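HD domain protein (Enterococcus faecalis, PDB 4LRL) probably hydrolyses deoxynucleoside triphosphates such as dGTP to the nucleoside and triphosphate, as a metal-binding, allosterically regulated HD-domain enzyme. Local coordinates at residues G310-L314 and Q315-K319; D337-L340 and G341-K345. One frame throughout, in Å; residues are numbered along the deposited sequence.

Contact 1: G310-L314 and Q315-K319; sequences GDFTL and QEYLK
Glu-316 OE1 is gripped twice, by the backbone N of Thr-313 at 3.0 Å and by a water that donates to it at 2.7 Å. The N-H of Thr-313 comes fairly straight (159°) but from above the carboxylate, 39° out of its plane. The same water gives its other hydrogen to the carbonyl O of Asp-311. In return the N of Glu-316 reaches Thr-313 OG1, a weak capping bond at 3.5 Å. Together the two bonds between Thr-313 and Glu-316 make a capping box, with Thr-313 as the N-cap of helix 314-318. The hydroxyl of Thr-313 stands between backbone N and carbonyl carbon (chi1 60°), a torsion that turns OG1 towards the N-H of Glu-316. Thr-313 O accepts from Tyr-317 N at 3.1 Å, and Leu-314 O takes the N of Leu-318, starting the helical ladder.

The side chains of Phe-312 and Tyr-317 lie alongside, pointing the same way, with Phe-312 CD1 4.1 Å from Tyr-317 CB in an oblique approach. The Phe-312 ring also stacks on Phe-307 of helix 305-308, the helix that ends in a Schellman motif at Gly-310, while Tyr-317 OH bonds to Gly-137 O. Across the first turn, Leu-314 CG meets Leu-318 CD1 at 3.9 Å, and both leucines lean on Ile-160 of helix 153-162. The short helix is thus clamped at its start by polar bonds and seated by its apolar face. Because a single carboxylate oxygen serves Thr-313 N directly and Asp-311 O through the water, the chain leading into the helix is held by the helix's own first turn.

Contact 2: D337-L340 and G341-K345; sequences DSIL and GDLAK
Gly-341 N donates to the carbonyl O of Asp-337 at 3.1 Å, closing the first full turn of helix 338-348; Gly-341 brings only its backbone to this oxygen. Asp-337 is the N-cap, and its OD2 accepts the N of Leu-340 at 2.9 Å on the anti side, 33° out of the carboxylate plane.

Asp-342 follows, its N bonded to Ser-338 O and its CB 3.3 Å from that oxygen. With CG opposite the backbone N (chi1 -175°), its carboxylate extends to the side of the helix. Both aspartates have arginine partners beyond the two segments: Asp-337 OD1 makes a salt bridge to Arg-285 of helix 270-291, and Asp-342 OD2 makes one to Arg-346 besides a hydrogen bond to Tyr-385 OH. Leu-343 comes next; its N bonds to Ile-339 O at 3.0 Å, and its CG lies 3.1 Å from the same oxygen. Leu-343 CD1 touches Ile-339 CG2 at 3.7 Å, the two branched chains lying alongside and pointing the same way. Ala-344 gives its N to Leu-340 O at 2.9 Å, the straightest rung at 169°. Ile-339 and Leu-343 pack on Tyr-384 and Tyr-385 of helix 382-385 respectively, whereas Leu-340 and the Ala-344 methyl group rest on Trp-332 of helix 322-332.

The cap supplies an acceptor for Leu-340 N, and from Gly-341 to Ala-344 each N-H bonds to the carbonyl four residues earlier. At the helix start the Asp-337 carboxylate is held at both oxygens, and its pairing with Arg-285 probably favours the charged form, whose negative charge would probably suit the positive end of the helix dipole.

Contact 1 comes first along the chain and contact 2 follows it, with helix 322-332 between them. Their centres are about 26 Å apart and their nearest atoms about 16 Å, so they do not touch, yet both fall within the HD associated region. Each is the start of a helix, 314-318 in contact 1 and 338-348 in contact 2, but they face different neighbours. Contact 1 leans on helix 153-162 of the HD domain, with the nickel ion about 13 Å from the Tyr-317 side chain; contact 2 packs against helices 270-291, 322-332 and 382-385, away from the nucleotide and metal sites. One helix start thus packs on the HD domain, the other on helices of the associated region itself.

Contact 1: G310-L314 and Q315-K319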
ATOM      1  N   GLY C 310     -30.118  32.110  20.289  1.00 57.40           N
ATOM      2  CA  GLY C 310     -28.887  32.389  21.035  1.00 57.99           C
ATOM      3  C   GLY C 310     -28.995  32.019  22.506  1.00 60.17           C
ATOM      4  O   GLY C 310     -28.431  32.693  23.374  1.00 61.96           O
ATOM      5  N   ASP C 311     -29.727  30.942  22.784  1.00 59.92           N
ATOM      6  CA  ASP C 311     -29.995  30.513  24.151  1.00 61.81           C
ATOM      7  C   ASP C 311     -30.227  29.006  24.136  1.00 60.13           C
ATOM      8  O   ASP C 311     -31.352  28.541  23.938  1.00 60.42           O
ATOM      9  CB  ASP C 311     -31.220  31.255  24.706  1.00 64.42           C
ATOM     10  CG  ASP C 311     -31.410  31.065  26.209  1.00 68.37           C
ATOM     11  OD1 ASP C 311     -30.726  30.215  26.824  1.00 70.42           O
ATOM     12  OD2 ASP C 311     -32.260  31.777  26.786  1.00 72.01           O
ATOM     13  N   PHE C 312     -29.152  28.247  24.327  1.00 58.56           N
ATOM     14  CA  PHE C 312     -29.246  26.787  24.332  1.00 56.74           C
ATOM     15  C   PHE C 312     -28.650  26.151  25.586  1.00 57.55           C
ATOM     16  O   PHE C 312     -27.784  26.732  26.247  1.00 58.69           O
ATOM     17  CB  PHE C 312     -28.601  26.199  23.074  1.00 54.19           C
ATOM     18  CG  PHE C 312     -27.113  26.402  22.996  1.00 53.62           C
ATOM     19  CD1 PHE C 312     -26.238  25.439  23.506  1.00 52.93           C
ATOM     20  CD2 PHE C 312     -26.583  27.547  22.396  1.00 53.11           C
ATOM     21  CE1 PHE C 312     -24.858  25.619  23.433  1.00 52.58           C
ATOM     22  CE2 PHE C 312     -25.209  27.737  22.321  1.00 52.71           C
ATOM     23  CZ  PHE C 312     -24.342  26.767  22.844  1.00 52.87           C
ATOM     24  N   THR C 313     -29.126  24.952  25.901  1.00 56.84           N
ATOM     25  CA  THR C 313     -28.575  24.163  26.993  1.00 57.39           C
ATOM     26  C   THR C 313     -27.677  23.067  26.424  1.00 55.16           C
ATOM     27  O   THR C 313     -27.679  22.806  25.211  1.00 52.70           O
ATOM     28  CB  THR C 313     -29.685  23.533  27.857  1.00 59.09           C
ATOM     29  OG1 THR C 313     -30.498  22.679  27.043  1.00 57.93           O
ATOM     30  CG2 THR C 313     -30.561  24.619  28.483  1.00 61.19           C
ATOM     31  N   LEU C 314     -26.898  22.444  27.302  1.00 55.65           N
ATOM     32  CA  LEU C 314     -26.053  21.332  26.913  1.00 54.01           C
ATOM     33  C   LEU C 314     -26.868  20.237  26.221  1.00 52.46           C
ATOM     34  O   LEU C 314     -26.508  19.788  25.130  1.00 50.75           O
ATOM     35  CB  LEU C 314     -25.300  20.778  28.128  1.00 55.58           C
ATOM     36  CG  LEU C 314     -24.341  19.605  27.860  1.00 54.78           C
ATOM     37  CD1 LEU C 314     -23.403  19.860  26.680  1.00 50.67           C
ATOM     38  CD2 LEU C 314     -23.551  19.265  29.122  1.00 56.67           C
ATOM     39  N   GLN C 315     -27.971  19.839  26.851  1.00 53.60           N
ATOM     40  CA  GLN C 315     -28.857  18.786  26.335  1.00 52.97           C
ATOM     41  C   GLN C 315     -29.401  19.062  24.930  1.00 50.87           C
ATOM     42  O   GLN C 315     -29.564  18.136  24.137  1.00 49.55           O
ATOM     43  CB  GLN C 315     -30.022  18.522  27.303  1.00 54.97           C
ATOM     44  CG  GLN C 315     -29.607  18.004  28.670  1.00 58.19           C
ATOM     45  CD  GLN C 315     -29.028  16.590  28.638  1.00 60.01           C
ATOM     46  OE1 GLN C 315     -28.861  15.988  27.571  1.00 59.22           O
ATOM     47  NE2 GLN C 315     -28.727  16.052  29.820  1.00 62.45           N
ATOM     48  N   GLU C 316     -29.678  20.332  24.640  1.00 50.91           N
ATOM     49  CA  GLU C 316     -30.144  20.749  23.319  1.00 49.08           C
ATOM     50  C   GLU C 316     -29.036  20.652  22.288  1.00 47.03           C
ATOM     51  O   GLU C 316     -29.278  20.301  21.122  1.00 45.92           O
ATOM     52  CB  GLU C 316     -30.708  22.170  23.369  1.00 50.07           C
ATOM     53  CG  GLU C 316     -32.157  22.224  23.857  1.00 51.85           C
ATOM     54  CD  GLU C 316     -32.548  23.574  24.430  1.00 54.12           C
ATOM     55  OE1 GLU C 316     -31.691  24.482  24.478  1.00 53.96           O
ATOM     56  OE2 GLU C 316     -33.719  23.726  24.839  1.00 56.38           O
ATOM     57  N   TYR C 317     -27.820  20.963  22.719  1.00 46.69           N
ATOM     58  CA  TYR C 317     -26.654  20.868  21.854  1.00 44.96           C
ATOM     59  C   TYR C 317     -26.342  19.412  21.495  1.00 44.08           C
ATOM     60  O   TYR C 317     -26.136  19.094  20.330  1.00 41.66           O
ATOM     61  CB  TYR C 317     -25.449  21.529  22.516  1.00 45.40           C
ATOM     62  CG  TYR C 317     -24.192  21.538  21.674  1.00 44.08           C
ATOM     63  CD1 TYR C 317     -23.942  22.562  20.765  1.00 42.41           C
ATOM     64  CD2 TYR C 317     -23.234  20.527  21.810  1.00 43.66           C
ATOM     65  CE1 TYR C 317     -22.778  22.568  19.998  1.00 41.94           C
ATOM     66  CE2 TYR C 317     -22.067  20.532  21.068  1.00 41.56           C
ATOM     67  CZ  TYR C 317     -21.842  21.546  20.164  1.00 41.52           C
ATOM     68  OH  TYR C 317     -20.677  21.539  19.436  1.00 39.88           O
ATOM     69  N   LEU C 318     -26.342  18.547  22.514  1.00 45.79           N
ATOM     70  CA  LEU C 318     -26.020  17.124  22.371  1.00 45.77           C
ATOM     71  C   LEU C 318     -26.940  16.362  21.415  1.00 45.42           C
ATOM     72  O   LEU C 318     -26.597  15.275  20.945  1.00 45.33           O
ATOM     73  CB  LEU C 318     -26.017  16.441  23.739  1.00 46.98           C
ATOM     74  CG  LEU C 318     -24.884  16.793  24.710  1.00 47.84           C
ATOM     75  CD1 LEU C 318     -25.209  16.286  26.105  1.00 47.61           C
ATOM     76  CD2 LEU C 318     -23.543  16.233  24.228  1.00 45.38           C
ATOM     77  N   LYS C 319     -28.105  16.932  21.134  1.00 45.96           N
ATOM     78  CA  LYS C 319     -29.070  16.301  20.247  1.00 45.90           C
ATOM     79  C   LYS C 319     -28.687  16.531  18.800  1.00 44.63           C
ATOM     80  O   LYS C 319     -29.259  15.909  17.903  1.00 44.44           O
ATOM     81  CB  LYS C 319     -30.473  16.869  20.489  1.00 46.78           C
ATOM     82  CG  LYS C 319     -31.195  16.295  21.703  1.00 48.63           C
ATOM     83  CD  LYS C 319     -32.494  17.032  21.936  1.00 50.75           C
ATOM     84  CE  LYS C 319     -33.300  16.420  23.077  1.00 54.10           C
ATOM     85  NZ  LYS C 319     -34.332  17.389  23.561  1.00 54.98           N
TER
HETATM   86  O   HOH W   1     -32.556  26.569  25.880  1.00 64.65           O

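Contact 2: D337-L340 and G341-K345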
ATOM      1  N   ASP C 337     -38.951  31.038   0.615  1.00 51.34           N
ATOM      2  CA  ASP C 337     -37.948  32.061   0.467  1.00 49.95           C
ATOM      3  C   ASP C 337     -37.021  31.554  -0.616  1.00 48.41           C
ATOM      4  O   ASP C 337     -36.546  30.420  -0.554  1.00 47.67           O
ATOM      5  CB  ASP C 337     -37.180  32.281   1.767  1.00 48.83           C
ATOM      6  CG  ASP C 337     -36.039  33.276   1.604  1.00 48.12           C
ATOM      7  OD1 ASP C 337     -36.318  34.469   1.332  1.00 48.44           O
ATOM      8  OD2 ASP C 337     -34.863  32.862   1.740  1.00 45.61           O
ATOM      9  N   SER C 338     -36.775  32.392  -1.613  1.00 48.51           N
ATOM     10  CA  SER C 338     -35.971  32.023  -2.771  1.00 47.37           C
ATOM     11  C   SER C 338     -34.541  31.629  -2.377  1.00 44.57           C
ATOM     12  O   SER C 338     -34.042  30.571  -2.766  1.00 43.79           O
ATOM     13  CB  SER C 338     -35.985  33.173  -3.790  1.00 48.26           C
ATOM     14  OG  SER C 338     -34.981  33.015  -4.780  1.00 49.74           O
ATOM     15  N   ILE C 339     -33.904  32.481  -1.583  1.00 43.32           N
ATOM     16  CA  ILE C 339     -32.522  32.298  -1.173  1.00 40.64           C
ATOM     17  C   ILE C 339     -32.322  31.029  -0.340  1.00 39.98           C
ATOM     18  O   ILE C 339     -31.404  30.243  -0.610  1.00 38.80           O
ATOM     19  CB  ILE C 339     -31.999  33.561  -0.436  1.00 40.40           C
ATOM     20  CG1 ILE C 339     -31.871  34.728  -1.428  1.00 40.96           C
ATOM     21  CG2 ILE C 339     -30.668  33.291   0.282  1.00 38.08           C
ATOM     22  CD1 ILE C 339     -31.707  36.098  -0.773  1.00 40.82           C
ATOM     23  N   LEU C 340     -33.180  30.821   0.659  1.00 40.75           N
ATOM     24  CA  LEU C 340     -33.051  29.653   1.533  1.00 40.08           C
ATOM     25  C   LEU C 340     -33.278  28.352   0.758  1.00 40.26           C
ATOM     26  O   LEU C 340     -32.456  27.430   0.831  1.00 39.31           O
ATOM     27  CB  LEU C 340     -33.998  29.735   2.744  1.00 40.99           C
ATOM     28  CG  LEU C 340     -33.765  28.638   3.790  1.00 39.30           C
ATOM     29  CD1 LEU C 340     -32.627  29.013   4.748  1.00 37.59           C
ATOM     30  CD2 LEU C 340     -35.029  28.304   4.563  1.00 37.22           C
ATOM     31  N   GLY C 341     -34.386  28.292   0.019  1.00 41.72           N
ATOM     32  CA  GLY C 341     -34.728  27.128  -0.794  1.00 42.21           C
ATOM     33  C   GLY C 341     -33.587  26.710  -1.703  1.00 41.25           C
ATOM     34  O   GLY C 341     -33.226  25.537  -1.754  1.00 40.75           O
ATOM     35  N   ASP C 342     -33.009  27.684  -2.402  1.00 40.93           N
ATOM     36  CA  ASP C 342     -31.922  27.440  -3.338  1.00 39.90           C
ATOM     37  C   ASP C 342     -30.614  27.011  -2.664  1.00 38.06           C
ATOM     38  O   ASP C 342     -29.925  26.127  -3.170  1.00 37.14           O
ATOM     39  CB  ASP C 342     -31.678  28.687  -4.185  1.00 40.54           C
ATOM     40  CG  ASP C 342     -30.643  28.458  -5.271  1.00 40.83           C
ATOM     41  OD1 ASP C 342     -30.893  27.639  -6.183  1.00 43.08           O
ATOM     42  OD2 ASP C 342     -29.585  29.107  -5.211  1.00 40.75           O
ATOM     43  N   LEU C 343     -30.271  27.647  -1.541  1.00 37.17           N
ATOM     44  CA  LEU C 343     -29.049  27.295  -0.800  1.00 35.82           C
ATOM     45  C   LEU C 343     -29.156  25.877  -0.240  1.00 35.75           C
ATOM     46  O   LEU C 343     -28.205  25.095  -0.297  1.00 34.90           O
ATOM     47  CB  LEU C 343     -28.759  28.296   0.330  1.00 35.10           C
ATOM     48  CG  LEU C 343     -28.371  29.736  -0.029  1.00 35.62           C
ATOM     49  CD1 LEU C 343     -28.233  30.615   1.226  1.00 35.45           C
ATOM     50  CD2 LEU C 343     -27.091  29.795  -0.855  1.00 35.14           C
ATOM     51  N   ALA C 344     -30.332  25.548   0.285  1.00 36.74           N
ATOM     52  CA  ALA C 344     -30.598  24.201   0.755  1.00 37.08           C
ATOM     53  C   ALA C 344     -30.399  23.198  -0.384  1.00 37.39           C
ATOM     54  O   ALA C 344     -29.757  22.166  -0.185  1.00 36.81           O
ATOM     55  CB  ALA C 344     -31.992  24.102   1.334  1.00 37.84           C
ATOM     56  N   LYS C 345     -30.925  23.519  -1.569  1.00 38.38           N
ATOM     57  CA  LYS C 345     -30.752  22.668  -2.746  1.00 39.54           C
ATOM     58  C   LYS C 345     -29.266  22.571  -3.131  1.00 38.69           C
ATOM     59  O   LYS C 345     -28.761  21.475  -3.416  1.00 38.66           O
ATOM     60  CB  LYS C 345     -31.611  23.147  -3.929  1.00 40.78           C
ATOM     61  CG  LYS C 345     -31.663  22.148  -5.076  1.00 43.06           C
ATOM     62  CD  LYS C 345     -32.885  22.341  -5.984  1.00 47.59           C
ATOM     63  CE  LYS C 345     -33.191  21.044  -6.770  1.00 51.50           C
ATOM     64  NZ  LYS C 345     -34.436  21.093  -7.623  1.00 54.86           N
TER